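Local atomic coordinates of glycosyl hydrolase (PDB entry 5NDX), a protein that probably hydrolyses O-glycosidic bonds as a family 39 glycoside hydrolase, a bacterial orthologue of human alpha-L-iduronidase. Residues F449-R460 with Q482-A493. The protein carries 2 engineered substitutions. Sequence-based numbering, arbitrary orientation.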
loop_
_atom_site.group_PDB
_atom_site.type_symbol
_atom_site.label_atom_id
_atom_site.label_comp_id
_atom_site.label_asym_id
_atom_site.label_seq_id
_atom_site.Cartn_x
_atom_site.Cartn_y
_atom_site.Cartn_z
ATOM N N PHE A 449 -4.984 -19.923 -4.085
ATOM C CA PHE A 449 -5.883 -19.000 -3.418
ATOM C C PHE A 449 -5.466 -17.567 -3.675
ATOM O O PHE A 449 -4.290 -17.209 -3.487
ATOM C CB PHE A 449 -5.886 -19.312 -1.891
ATOM C CG PHE A 449 -6.528 -20.647 -1.530
ATOM C CD1 PHE A 449 -7.881 -20.736 -1.292
ATOM C CD2 PHE A 449 -5.768 -21.797 -1.437
ATOM C CE1 PHE A 449 -8.481 -21.959 -1.025
ATOM C CE2 PHE A 449 -6.343 -23.041 -1.131
ATOM C CZ PHE A 449 -7.724 -23.109 -0.940
ATOM N N THR A 450 -6.440 -16.714 -3.999
ATOM C CA THR A 450 -6.192 -15.304 -4.274
ATOM C C THR A 450 -5.179 -15.196 -5.436
ATOM O O THR A 450 -4.157 -14.485 -5.353
ATOM C CB THR A 450 -5.696 -14.516 -3.034
ATOM O OG1 THR A 450 -6.338 -14.975 -1.850
ATOM C CG2 THR A 450 -5.925 -13.025 -3.227
ATOM N N ASN A 451 -5.508 -15.904 -6.504
ATOM C CA ASN A 451 -4.581 -16.295 -7.572
ATOM C C ASN A 451 -5.158 -15.966 -8.965
ATOM O O ASN A 451 -5.217 -16.850 -9.844
ATOM C CB ASN A 451 -4.347 -17.827 -7.436
ATOM C CG ASN A 451 -5.626 -18.649 -7.648
ATOM O OD1 ASN A 451 -6.742 -18.153 -7.522
ATOM N ND2 ASN A 451 -5.453 -19.886 -8.047
ATOM N N PRO A 452 -5.535 -14.697 -9.202
ATOM C CA PRO A 452 -6.197 -14.374 -10.457
ATOM C C PRO A 452 -5.325 -14.545 -11.708
ATOM O O PRO A 452 -5.861 -14.849 -12.789
ATOM C CB PRO A 452 -6.637 -12.915 -10.268
ATOM C CG PRO A 452 -5.656 -12.360 -9.325
ATOM C CD PRO A 452 -5.369 -13.486 -8.370
ATOM N N MET A 453 -4.017 -14.411 -11.569
ATOM C CA MET A 453 -3.177 -14.634 -12.726
ATOM C C MET A 453 -3.181 -16.097 -13.166
ATOM O O MET A 453 -3.210 -16.346 -14.376
ATOM C CB MET A 453 -1.730 -14.150 -12.489
ATOM C CG MET A 453 -0.917 -14.017 -13.783
ATOM S SD MET A 453 0.712 -13.294 -13.535
ATOM C CE MET A 453 1.363 -13.362 -15.224
ATOM N N GLU A 454 -3.116 -17.049 -12.208
ATOM C CA GLU A 454 -3.195 -18.471 -12.527
ATOM C C GLU A 454 -4.545 -18.772 -13.179
ATOM O O GLU A 454 -4.641 -19.537 -14.164
ATOM C CB GLU A 454 -2.998 -19.405 -11.312
ATOM C CG GLU A 454 -1.556 -19.502 -10.799
ATOM C CD GLU A 454 -1.112 -18.287 -9.921
ATOM O OE1 GLU A 454 -1.860 -17.291 -9.744
ATOM O OE2 GLU A 454 0.044 -18.320 -9.435
ATOM N N VAL A 455 -5.588 -18.160 -12.651
ATOM C CA VAL A 455 -6.913 -18.396 -13.178
ATOM C C VAL A 455 -6.978 -17.910 -14.637
ATOM O O VAL A 455 -7.508 -18.584 -15.489
ATOM C CB VAL A 455 -7.974 -17.724 -12.295
ATOM C CG1 VAL A 455 -9.328 -17.790 -12.973
ATOM C CG2 VAL A 455 -8.041 -18.427 -10.946
ATOM N N TRP A 456 -6.499 -16.693 -14.873
ATOM C CA TRP A 456 -6.451 -16.110 -16.190
ATOM C C TRP A 456 -5.646 -16.938 -17.194
ATOM O O TRP A 456 -6.099 -17.131 -18.333
ATOM C CB TRP A 456 -5.824 -14.724 -16.087
ATOM C CG TRP A 456 -5.633 -13.986 -17.396
ATOM C CD1 TRP A 456 -6.610 -13.552 -18.258
ATOM C CD2 TRP A 456 -4.388 -13.569 -17.959
ATOM N NE1 TRP A 456 -6.047 -12.875 -19.298
ATOM C CE2 TRP A 456 -4.684 -12.862 -19.139
ATOM C CE3 TRP A 456 -3.051 -13.719 -17.576
ATOM C CZ2 TRP A 456 -3.676 -12.315 -19.963
ATOM C CZ3 TRP A 456 -2.047 -13.172 -18.385
ATOM C CH2 TRP A 456 -2.373 -12.457 -19.558
ATOM N N GLU A 457 -4.475 -17.434 -16.776
ATOM C CA GLU A 457 -3.645 -18.234 -17.659
ATOM C C GLU A 457 -4.383 -19.511 -18.063
ATOM O O GLU A 457 -4.171 -20.016 -19.134
ATOM C CB GLU A 457 -2.296 -18.616 -17.012
ATOM C CG GLU A 457 -1.325 -17.465 -16.959
ATOM C CD GLU A 457 0.041 -17.817 -16.343
ATOM O OE1 GLU A 457 0.539 -18.969 -16.457
ATOM O OE2 GLU A 457 0.608 -16.890 -15.743
ATOM N N ALA A 458 -5.230 -20.037 -17.188
ATOM C CA ALA A 458 -5.984 -21.271 -17.506
ATOM C C ALA A 458 -7.284 -20.955 -18.269
ATOM O O ALA A 458 -7.960 -21.879 -18.677
ATOM C CB ALA A 458 -6.289 -22.092 -16.240
ATOM N N GLN A 459 -7.650 -19.692 -18.457
ATOM C CA GLN A 459 -8.876 -19.386 -19.187
ATOM C C GLN A 459 -8.629 -19.552 -20.701
ATOM O O GLN A 459 -7.643 -19.018 -21.218
ATOM C CB GLN A 459 -9.341 -17.962 -18.905
ATOM C CG GLN A 459 -10.025 -17.797 -17.566
ATOM C CD GLN A 459 -10.335 -16.357 -17.222
ATOM O OE1 GLN A 459 -9.762 -15.421 -17.760
ATOM N NE2 GLN A 459 -11.224 -16.186 -16.293
ATOM N N ARG A 460 -9.517 -20.253 -21.403
ATOM C CA ARG A 460 -9.367 -20.405 -22.870
ATOM C C ARG A 460 -9.705 -19.097 -23.555
ATOM O O ARG A 460 -10.714 -18.461 -23.229
ATOM C CB ARG A 460 -10.215 -21.543 -23.434
ATOM C CG ARG A 460 -9.971 -21.899 -24.936
ATOM C CD ARG A 460 -10.796 -23.131 -25.351
ATOM N NE ARG A 460 -12.234 -22.916 -25.055
ATOM C CZ ARG A 460 -12.941 -23.375 -23.992
ATOM N NH1 ARG A 460 -12.402 -24.146 -23.039
ATOM N NH2 ARG A 460 -14.242 -23.062 -23.881
ATOM N N GLN A 482 -15.557 -14.518 -17.914
ATOM C CA GLN A 482 -14.128 -14.676 -17.535
ATOM C C GLN A 482 -13.670 -13.636 -16.523
ATOM O O GLN A 482 -13.031 -13.962 -15.522
ATOM C CB GLN A 482 -13.247 -14.677 -18.777
ATOM C CG GLN A 482 -13.354 -16.000 -19.500
ATOM C CD GLN A 482 -12.693 -16.019 -20.872
ATOM O OE1 GLN A 482 -12.489 -14.982 -21.505
ATOM N NE2 GLN A 482 -12.277 -17.213 -21.295
ATOM N N PHE A 483 -14.094 -12.405 -16.742
ATOM C CA PHE A 483 -13.884 -11.360 -15.776
ATOM C C PHE A 483 -14.553 -11.627 -14.411
ATOM O O PHE A 483 -13.946 -11.317 -13.374
ATOM C CB PHE A 483 -14.324 -10.008 -16.306
ATOM C CG PHE A 483 -13.278 -9.293 -17.132
ATOM C CD1 PHE A 483 -12.026 -9.031 -16.619
ATOM C CD2 PHE A 483 -13.582 -8.815 -18.404
ATOM C CE1 PHE A 483 -11.069 -8.348 -17.357
ATOM C CE2 PHE A 483 -12.646 -8.121 -19.145
ATOM C CZ PHE A 483 -11.371 -7.914 -18.636
ATOM N N ALA A 484 -15.742 -12.219 -14.406
ATOM C CA ALA A 484 -16.438 -12.553 -13.164
ATOM C C ALA A 484 -15.617 -13.638 -12.437
ATOM O O ALA A 484 -15.473 -13.600 -11.223
ATOM C CB ALA A 484 -17.897 -13.033 -13.403
ATOM N N GLU A 485 -15.058 -14.573 -13.186
ATOM C CA GLU A 485 -14.183 -15.588 -12.614
ATOM C C GLU A 485 -12.903 -14.958 -12.030
ATOM O O GLU A 485 -12.498 -15.310 -10.943
ATOM C CB GLU A 485 -13.924 -16.685 -13.666
ATOM C CG GLU A 485 -13.032 -17.827 -13.247
ATOM C CD GLU A 485 -12.638 -18.803 -14.430
ATOM O OE1 GLU A 485 -13.017 -18.606 -15.639
ATOM O OE2 GLU A 485 -11.931 -19.787 -14.123
ATOM N N LEU A 486 -12.304 -13.988 -12.709
ATOM C CA LEU A 486 -11.114 -13.314 -12.198
ATOM C C LEU A 486 -11.401 -12.493 -10.974
ATOM O O LEU A 486 -10.605 -12.486 -10.020
ATOM C CB LEU A 486 -10.447 -12.413 -13.266
ATOM C CG LEU A 486 -9.900 -13.103 -14.521
ATOM C CD1 LEU A 486 -9.221 -12.082 -15.388
ATOM C CD2 LEU A 486 -8.934 -14.249 -14.275
ATOM N N ARG A 487 -12.529 -11.794 -10.969
ATOM C CA ARG A 487 -12.895 -10.979 -9.825
ATOM C C ARG A 487 -13.280 -11.823 -8.574
ATOM O O ARG A 487 -13.186 -11.314 -7.437
ATOM C CB ARG A 487 -14.027 -9.979 -10.183
ATOM C CG ARG A 487 -13.568 -8.935 -11.170
ATOM C CD ARG A 487 -14.476 -7.735 -11.226
ATOM N NE ARG A 487 -13.780 -6.581 -11.785
ATOM C CZ ARG A 487 -13.857 -6.223 -13.053
ATOM N NH1 ARG A 487 -14.637 -6.889 -13.898
ATOM N NH2 ARG A 487 -13.154 -5.196 -13.483
ATOM N N ARG A 488 -13.748 -13.056 -8.753
ATOM C CA ARG A 488 -13.900 -13.980 -7.603
ATOM C C ARG A 488 -12.514 -14.352 -7.048
ATOM O O ARG A 488 -12.283 -14.302 -5.829
ATOM C CB ARG A 488 -14.680 -15.235 -7.989
ATOM C CG ARG A 488 -14.914 -16.319 -6.908
ATOM C CD ARG A 488 -15.664 -17.580 -7.438
ATOM N NE ARG A 488 -16.511 -17.315 -8.661
ATOM C CZ ARG A 488 -16.331 -17.781 -9.941
ATOM N NH1 ARG A 488 -15.327 -18.620 -10.288
ATOM N NH2 ARG A 488 -17.187 -17.395 -10.920
ATOM N N ALA A 489 -11.596 -14.674 -7.956
ATOM C CA ALA A 489 -10.261 -15.088 -7.590
ATOM C C ALA A 489 -9.412 -13.971 -7.038
ATOM O O ALA A 489 -8.469 -14.273 -6.288
ATOM C CB ALA A 489 -9.529 -15.744 -8.779
ATOM N N GLN A 490 -9.736 -12.707 -7.330
ATOM C CA GLN A 490 -8.849 -11.617 -6.965
ATOM C C GLN A 490 -8.944 -11.237 -5.500
ATOM O O GLN A 490 -8.049 -10.554 -5.003
ATOM C CB GLN A 490 -9.121 -10.342 -7.771
ATOM C CG GLN A 490 -10.319 -9.495 -7.287
ATOM C CD GLN A 490 -10.633 -8.285 -8.147
ATOM O OE1 GLN A 490 -11.555 -7.472 -7.817
ATOM N NE2 GLN A 490 -9.924 -8.116 -9.209
ATOM N N GLU A 491 -10.018 -11.662 -4.829
ATOM C CA GLU A 491 -10.268 -11.263 -3.448
ATOM C C GLU A 491 -9.526 -12.151 -2.453
ATOM O O GLU A 491 -9.496 -13.373 -2.622
ATOM C CB GLU A 491 -11.771 -11.301 -3.110
ATOM C CG GLU A 491 -12.685 -10.412 -3.977
ATOM C CD GLU A 491 -12.275 -8.948 -4.065
ATOM O OE1 GLU A 491 -11.554 -8.442 -3.150
ATOM O OE2 GLU A 491 -12.725 -8.273 -5.057
ATOM N N PRO A 492 -8.951 -11.547 -1.401
ATOM C CA PRO A 492 -8.273 -12.359 -0.355
ATOM C C PRO A 492 -9.205 -13.489 0.068
ATOM O O PRO A 492 -10.347 -13.258 0.492
ATOM C CB PRO A 492 -8.068 -11.360 0.768
ATOM C CG PRO A 492 -7.875 -10.076 0.060
ATOM C CD PRO A 492 -8.799 -10.113 -1.142
ATOM N N ALA A 493 -8.722 -14.692 -0.110
ATOM C CA ALA A 493 -9.530 -15.878 -0.045
ATOM C C ALA A 493 -9.410 -16.607 1.290
ATOM O O ALA A 493 -8.312 -16.792 1.829
ATOM C CB ALA A 493 -9.072 -16.836 -1.157
HETATM O O HOH W 1 -9.464 -20.502 -15.229
HETATM O O HOH W 2 -11.825 -15.403 -24.177
#
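L486 and V455 meet at the apolar centre of an antiparallel helix pair, in which helix 452-457 and the segment 482-489 run at 154° with axes 8.8 Å apart. Both helices lie in the connection between strands 436-445 and 493-503, neighbours in the mixed beta sheet, away from the pockets that hold the bound methylumbelliferyl glycoside. The L486 CD2 methyl lies 3.8 Å from V455 CG1 and reaches CB of W456, whose indole stacks on W320. With CG1 anti to the backbone N (chi1 171°), V455 turns that methyl to E485 and L486 and its CG2 to A489 CB. P452 and A489 bring their CA atoms to 5.0 Å; there the P452 ring packs on the A489 methyl and on Q490 CA. Beyond it, T450 OG1 accepts a hydrogen bond from A493 N (3.0 Å) and is also hydrogen-bonded to R444 O, tying the turn to both strands. At the other end the extended side chains of Q459 and Q482 lie antiparallel, one passing over the other, their amides stacked with planes 20° apart. Q459 NE2 donates to Q482 O, which already accepts the helical bond from L486 N, and to E485 OE1 (3.1 Å), approaching OE1 over the face of the carboxylate. A leucine in place of Q459 would probably leave E485 OE1 without this donor and Q482 O with its helical bond alone. Q459 OE1 is buried without a partner. E485 OE2 is bridged by a water to V455 O. Outermost, Q482 NE2 donates to R460 O at 2.8 Å, with the acceptor in the plane of the Q482 amide.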